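Local coordinates for oligogalacturonate lyase (Yersinia enterocolitica subsp. enterocolitica, PDB 3PE7), which cleaves oligogalacturonates, the short breakdown products of pectin, by beta-elimination in the cytoplasm, as a metal-binding seven-bladed beta-propeller lyase, at residues M1-Q6 and L112-V117; A94-K99 and L104-L109. One frame throughout, in Å; residues are numbered along the deposited sequence.

Contact 1 (M1-Q6 and L112-V117); sequences MAKGKQ and LEENVV. With CA (calcium ion), chain C.
Lys3 and Gly4 sit at the middle of a type II beta turn from Ala2 to Lys5, closed by the bond from Lys5 N to Ala2 O, and this turn comes up against Leu112 just ahead of strand 114-119, with the CA atoms of Gly4 and Leu112 7.2 Å apart. Lys3 does most of the reaching. Its CG stands anti to the backbone N (chi1 179°), and the chain then bends over its last two torsions, which brings the ammonium between two acceptors of the other segment. Lys3 NZ forms a salt bridge of 2.7 Å with Glu114 OE2, which receives it on its anti lone pair, turned away from the other oxygen. The same NZ gives a 2.8 Å hydrogen bond to Leu112 O, lying in the plane of that carbonyl. On the way there the methylenes of Lys3 run past Leu112 in the opposite direction, CD lying 4.0 Å from Leu112 CB. Leu112 CD1 rests on the turn itself, 3.5 Å from Gly4 CA. At the other end of the N-terminal segment, Met1 O binds a calcium ion at 2.3 Å, together with three waters and Asp57. Leu75 O also accepts from Lys3 NZ and Tyr97 OH bonds to Glu114 OE1, so the ammonium is gripped by three oxygens and both carboxylate oxygens are engaged, which probably favours both charged forms and fixes where the ammonium sits.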
loop_
_atom_site.group_PDB
_atom_site.type_symbol
_atom_site.label_atom_id
_atom_site.label_comp_id
_atom_site.label_asym_id
_atom_site.label_seq_id
_atom_site.Cartn_x
_atom_site.Cartn_y
_atom_site.Cartn_z
ATOM N N MET A 1 -8.009 -4.616 27.039
ATOM C CA MET A 1 -8.553 -4.227 25.695
ATOM C C MET A 1 -9.380 -5.356 25.054
ATOM O O MET A 1 -9.301 -6.510 25.468
ATOM C CB MET A 1 -7.422 -3.769 24.755
ATOM C CG MET A 1 -6.791 -2.419 25.130
ATOM S SD MET A 1 -7.958 -1.051 25.056
ATOM C CE MET A 1 -8.189 -0.853 23.278
ATOM N N ALA A 2 -10.179 -4.993 24.050
ATOM C CA ALA A 2 -11.021 -5.906 23.275
ATOM C C ALA A 2 -11.729 -5.075 22.209
ATOM O O ALA A 2 -11.671 -3.844 22.232
ATOM C CB ALA A 2 -12.064 -6.597 24.169
ATOM N N LYS A 3 -12.380 -5.754 21.269
ATOM C CA LYS A 3 -13.197 -5.082 20.257
ATOM C C LYS A 3 -14.137 -4.073 20.942
ATOM O O LYS A 3 -14.819 -4.406 21.910
ATOM C CB LYS A 3 -13.985 -6.123 19.448
ATOM C CG LYS A 3 -14.902 -5.559 18.377
ATOM C CD LYS A 3 -15.842 -6.638 17.838
ATOM C CE LYS A 3 -15.227 -7.428 16.714
ATOM N NZ LYS A 3 -15.099 -6.605 15.473
ATOM N N GLY A 4 -14.124 -2.830 20.465
ATOM C CA GLY A 4 -14.999 -1.787 20.997
ATOM C C GLY A 4 -14.416 -0.942 22.118
ATOM O O GLY A 4 -14.955 0.121 22.442
ATOM N N LYS A 5 -13.319 -1.396 22.715
ATOM C CA LYS A 5 -12.692 -0.630 23.786
ATOM C C LYS A 5 -11.991 0.597 23.214
ATOM O O LYS A 5 -11.526 0.589 22.081
ATOM C CB LYS A 5 -11.717 -1.491 24.595
ATOM C CG LYS A 5 -12.355 -2.689 25.312
ATOM C CD LYS A 5 -13.663 -2.331 25.997
ATOM C CE LYS A 5 -14.172 -3.483 26.856
ATOM N NZ LYS A 5 -13.406 -3.504 28.132
ATOM N N GLN A 6 -11.929 1.645 24.026
ATOM C CA GLN A 6 -11.345 2.912 23.611
ATOM C C GLN A 6 -10.125 3.190 24.449
ATOM O O GLN A 6 -10.093 2.873 25.643
ATOM C CB GLN A 6 -12.363 4.046 23.768
ATOM C CG GLN A 6 -13.565 3.920 22.840
ATOM C CD GLN A 6 -14.647 4.968 23.101
ATOM O OE1 GLN A 6 -14.365 6.151 23.331
ATOM N NE2 GLN A 6 -15.895 4.540 23.028
ATOM N N LEU A 112 -19.523 -2.780 14.850
ATOM C CA LEU A 112 -18.320 -3.634 14.918
ATOM C C LEU A 112 -18.609 -5.119 14.657
ATOM O O LEU A 112 -17.738 -5.975 14.828
ATOM C CB LEU A 112 -17.513 -3.408 16.212
ATOM C CG LEU A 112 -17.037 -1.973 16.456
ATOM C CD1 LEU A 112 -16.335 -1.858 17.779
ATOM C CD2 LEU A 112 -16.140 -1.480 15.319
ATOM N N GLU A 113 -19.826 -5.415 14.208
ATOM C CA GLU A 113 -20.143 -6.768 13.754
ATOM C C GLU A 113 -19.356 -7.105 12.478
ATOM O O GLU A 113 -19.165 -6.242 11.610
ATOM C CB GLU A 113 -21.663 -6.919 13.538
ATOM C CG GLU A 113 -22.448 -6.803 14.851
ATOM C CD GLU A 113 -23.951 -6.692 14.670
ATOM O OE1 GLU A 113 -24.451 -6.794 13.530
ATOM O OE2 GLU A 113 -24.645 -6.516 15.689
ATOM N N GLU A 114 -18.875 -8.346 12.382
ATOM C CA GLU A 114 -18.132 -8.789 11.210
ATOM C C GLU A 114 -18.875 -9.858 10.413
ATOM O O GLU A 114 -19.604 -10.674 10.971
ATOM C CB GLU A 114 -16.726 -9.309 11.593
ATOM C CG GLU A 114 -16.010 -8.455 12.641
ATOM C CD GLU A 114 -14.502 -8.669 12.672
ATOM O OE1 GLU A 114 -13.946 -9.347 11.753
ATOM O OE2 GLU A 114 -13.878 -8.162 13.632
ATOM N N ASN A 115 -18.657 -9.862 9.110
ATOM C CA ASN A 115 -19.195 -10.886 8.222
ATOM C C ASN A 115 -18.067 -11.411 7.347
ATOM O O ASN A 115 -17.255 -10.623 6.836
ATOM C CB ASN A 115 -20.292 -10.265 7.338
ATOM C CG ASN A 115 -20.956 -11.269 6.437
ATOM O OD1 ASN A 115 -21.564 -12.244 6.907
ATOM N ND2 ASN A 115 -20.867 -11.042 5.126
ATOM N N VAL A 116 -17.994 -12.724 7.148
ATOM C CA VAL A 116 -17.029 -13.205 6.162
ATOM C C VAL A 116 -17.613 -13.117 4.752
ATOM O O VAL A 116 -18.630 -13.742 4.435
ATOM C CB VAL A 116 -16.318 -14.574 6.538
ATOM C CG1 VAL A 116 -17.021 -15.303 7.610
ATOM C CG2 VAL A 116 -15.985 -15.428 5.296
ATOM N N VAL A 117 -16.987 -12.288 3.927
ATOM C CA VAL A 117 -17.503 -12.031 2.592
ATOM C C VAL A 117 -17.079 -13.141 1.634
ATOM O O VAL A 117 -17.866 -13.577 0.784
ATOM C CB VAL A 117 -17.048 -10.647 2.064
ATOM C CG1 VAL A 117 -17.446 -10.477 0.618
ATOM C CG2 VAL A 117 -17.641 -9.522 2.923
HETATM CA CA CA C . -7.948 -8.353 25.725
HETATM O O HOH W 1 -6.966 -7.418 27.720
HETATM O O HOH W 2 -10.048 -8.872 26.766
HETATM O O HOH W 3 -8.866 -9.275 23.714
#

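Contact 2 (A94-K99 and L104-L109)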
loop_
_atom_site.group_PDB
_atom_site.type_symbol
_atom_site.label_atom_id
_atom_site.label_comp_id
_atom_site.label_asym_id
_atom_site.label_seq_id
_atom_site.Cartn_x
_atom_site.Cartn_y
_atom_site.Cartn_z
ATOM N N ALA A 94 -17.444 1.007 6.694
ATOM C CA ALA A 94 -16.949 -0.371 6.821
ATOM C C ALA A 94 -15.436 -0.472 6.733
ATOM O O ALA A 94 -14.782 0.350 6.098
ATOM C CB ALA A 94 -17.590 -1.278 5.776
ATOM N N LEU A 95 -14.894 -1.504 7.375
ATOM C CA LEU A 95 -13.505 -1.914 7.184
ATOM C C LEU A 95 -13.492 -3.280 6.505
ATOM O O LEU A 95 -14.231 -4.174 6.909
ATOM C CB LEU A 95 -12.785 -2.012 8.524
ATOM C CG LEU A 95 -11.530 -2.889 8.629
ATOM C CD1 LEU A 95 -10.348 -2.264 7.868
ATOM C CD2 LEU A 95 -11.198 -3.072 10.106
ATOM N N PHE A 96 -12.670 -3.427 5.470
ATOM C CA PHE A 96 -12.399 -4.742 4.860
ATOM C C PHE A 96 -10.968 -5.155 5.178
ATOM O O PHE A 96 -10.046 -4.342 5.067
ATOM C CB PHE A 96 -12.580 -4.701 3.347
ATOM C CG PHE A 96 -14.008 -4.513 2.917
ATOM C CD1 PHE A 96 -14.538 -3.231 2.768
ATOM C CD2 PHE A 96 -14.817 -5.616 2.662
ATOM C CE1 PHE A 96 -15.880 -3.053 2.363
ATOM C CE2 PHE A 96 -16.155 -5.452 2.245
ATOM C CZ PHE A 96 -16.688 -4.170 2.108
ATOM N N TYR A 97 -10.782 -6.413 5.582
ATOM C CA TYR A 97 -9.442 -6.913 5.882
ATOM C C TYR A 97 -9.446 -8.436 5.820
ATOM O O TYR A 97 -10.508 -9.059 5.774
ATOM C CB TYR A 97 -8.986 -6.440 7.279
ATOM C CG TYR A 97 -9.608 -7.224 8.416
ATOM C CD1 TYR A 97 -10.937 -7.009 8.807
ATOM C CD2 TYR A 97 -8.868 -8.192 9.110
ATOM C CE1 TYR A 97 -11.508 -7.733 9.861
ATOM C CE2 TYR A 97 -9.446 -8.921 10.163
ATOM C CZ TYR A 97 -10.757 -8.688 10.527
ATOM O OH TYR A 97 -11.339 -9.409 11.555
ATOM N N VAL A 98 -8.256 -9.025 5.826
ATOM C CA VAL A 98 -8.116 -10.484 5.794
ATOM C C VAL A 98 -7.715 -11.032 7.176
ATOM O O VAL A 98 -6.750 -10.566 7.811
ATOM C CB VAL A 98 -7.097 -10.947 4.744
ATOM C CG1 VAL A 98 -6.969 -12.496 4.760
ATOM C CG2 VAL A 98 -7.492 -10.462 3.355
ATOM N N LYS A 99 -8.475 -12.027 7.621
ATOM C CA LYS A 99 -8.227 -12.694 8.892
ATOM C C LYS A 99 -7.790 -14.127 8.608
ATOM O O LYS A 99 -8.357 -14.804 7.737
ATOM C CB LYS A 99 -9.488 -12.691 9.744
ATOM C CG LYS A 99 -9.239 -12.866 11.253
ATOM C CD LYS A 99 -10.488 -13.370 11.971
ATOM C CE LYS A 99 -11.753 -12.627 11.557
ATOM N NZ LYS A 99 -12.912 -12.847 12.487
ATOM N N LEU A 104 -11.794 -13.103 3.925
ATOM C CA LEU A 104 -11.987 -11.685 3.640
ATOM C C LEU A 104 -13.193 -11.212 4.448
ATOM O O LEU A 104 -14.322 -11.689 4.235
ATOM C CB LEU A 104 -12.159 -11.447 2.130
ATOM C CG LEU A 104 -12.102 -9.996 1.603
ATOM C CD1 LEU A 104 -13.314 -9.144 2.027
ATOM C CD2 LEU A 104 -10.804 -9.273 1.960
ATOM N N MET A 105 -12.953 -10.288 5.376
ATOM C CA MET A 105 -13.952 -9.854 6.345
ATOM C C MET A 105 -14.427 -8.443 6.035
ATOM O O MET A 105 -13.657 -7.634 5.516
ATOM C CB MET A 105 -13.361 -9.820 7.762
ATOM C CG MET A 105 -12.644 -11.086 8.214
ATOM S SD MET A 105 -13.776 -12.503 8.286
ATOM C CE MET A 105 -14.939 -11.927 9.503
ATOM N N ARG A 106 -15.684 -8.175 6.375
ATOM C CA ARG A 106 -16.247 -6.825 6.401
ATOM C C ARG A 106 -16.672 -6.494 7.819
ATOM O O ARG A 106 -17.437 -7.241 8.458
ATOM C CB ARG A 106 -17.449 -6.701 5.450
ATOM C CG ARG A 106 -18.016 -5.261 5.333
ATOM C CD ARG A 106 -19.354 -5.261 4.566
ATOM N NE ARG A 106 -19.916 -3.911 4.452
ATOM C CZ ARG A 106 -20.647 -3.301 5.380
ATOM N NH1 ARG A 106 -20.953 -3.895 6.531
ATOM N NH2 ARG A 106 -21.098 -2.073 5.146
ATOM N N VAL A 107 -16.166 -5.379 8.335
ATOM C CA VAL A 107 -16.531 -4.942 9.672
ATOM C C VAL A 107 -17.420 -3.698 9.551
ATOM O O VAL A 107 -17.002 -2.691 8.958
ATOM C CB VAL A 107 -15.283 -4.593 10.530
ATOM C CG1 VAL A 107 -15.689 -4.240 11.931
ATOM C CG2 VAL A 107 -14.288 -5.753 10.523
ATOM N N ASP A 108 -18.627 -3.780 10.117
ATOM C CA ASP A 108 -19.528 -2.626 10.219
ATOM C C ASP A 108 -18.944 -1.673 11.258
ATOM O O ASP A 108 -18.764 -2.038 12.415
ATOM C CB ASP A 108 -20.935 -3.098 10.624
ATOM C CG ASP A 108 -21.958 -1.968 10.639
ATOM O OD1 ASP A 108 -21.829 -1.034 11.446
ATOM O OD2 ASP A 108 -22.915 -2.033 9.851
ATOM N N LEU A 109 -18.596 -0.453 10.850
ATOM C CA LEU A 109 -17.907 0.450 11.777
ATOM C C LEU A 109 -18.790 1.025 12.891
ATOM O O LEU A 109 -18.281 1.481 13.916
ATOM C CB LEU A 109 -17.164 1.554 11.025
ATOM C CG LEU A 109 -15.909 1.138 10.251
ATOM C CD1 LEU A 109 -15.298 2.380 9.593
ATOM C CD2 LEU A 109 -14.876 0.438 11.153
#
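The Phe96 ring carries Arg106 over one face and has Leu104 at its edge: Arg106 CG makes a CH-pi contact 4.0 Å from the ring centroid, while Leu104 CD1 approaches near the ring plane, 3.9 Å from Phe96 CD2. Tyr97, on the other side of the sheet, repeats the pattern, with Met105 CG over one face, 4.2 Å from the centroid, and Val107 CG2 at the edge, 3.5 Å from Tyr97 CE1. With chi1 at 77°, Tyr97 CG lies between its own backbone N and carbonyl carbon, and the ring runs side by side with Met105. The Arg106 chain is extended from CG to NE, carrying the guanidinium beyond the Phe96 ring until Ala94 CB lies over one of the guanidinium faces, toward the rim; the Phe96 ring and the guanidinium stand with their planes 82° apart. At the hairpin end, Lys99 CE packs against Met105 SD and CG, and Leu109 CD2 closes on Leu95 CB at the opposite end. Between the two faces, Leu95 with Val107 and Tyr97 with Met105 are the hydrogen-bonded antiparallel pairs. The bond from Val107 N to Leu95 O is 2.7 Å, and Met105 N meets Tyr97 O at 2.8 Å, nearly in line with the carbonyl. Phe87, from strand 87-88 of the same sheet, meets the Phe96 ring, and Tyr62, from strand 61-66 of another blade, meets that of Tyr97. This is the central beta hairpin of a four-stranded antiparallel propeller blade, ordered 87-88, 94-99, 103-108 and 114-119.

In the fold
Contact 1 fastens the N-terminal segment to the outermost strand of the blade whose two middle strands make contact 2; the centres of the two are about 9 Å apart. The Glu114 OE1 to Tyr97 OH hydrogen bond, 2.6 Å, is the joint between them, and Glu114 CD packs 3.6 Å from Val107 CG2. Farther along, Val117 N reaches Leu104 O at 2.7 Å, continuing the sheet from one contact into the other. The calcium held by Met1 and Asp57 belongs to the contact 1 end, the Lys3 side chain lying about 7 Å from that of Asp57, against about 12 Å for Tyr97. The manganese site of His287, Gln350, His353 and His355 includes no residue of either contact.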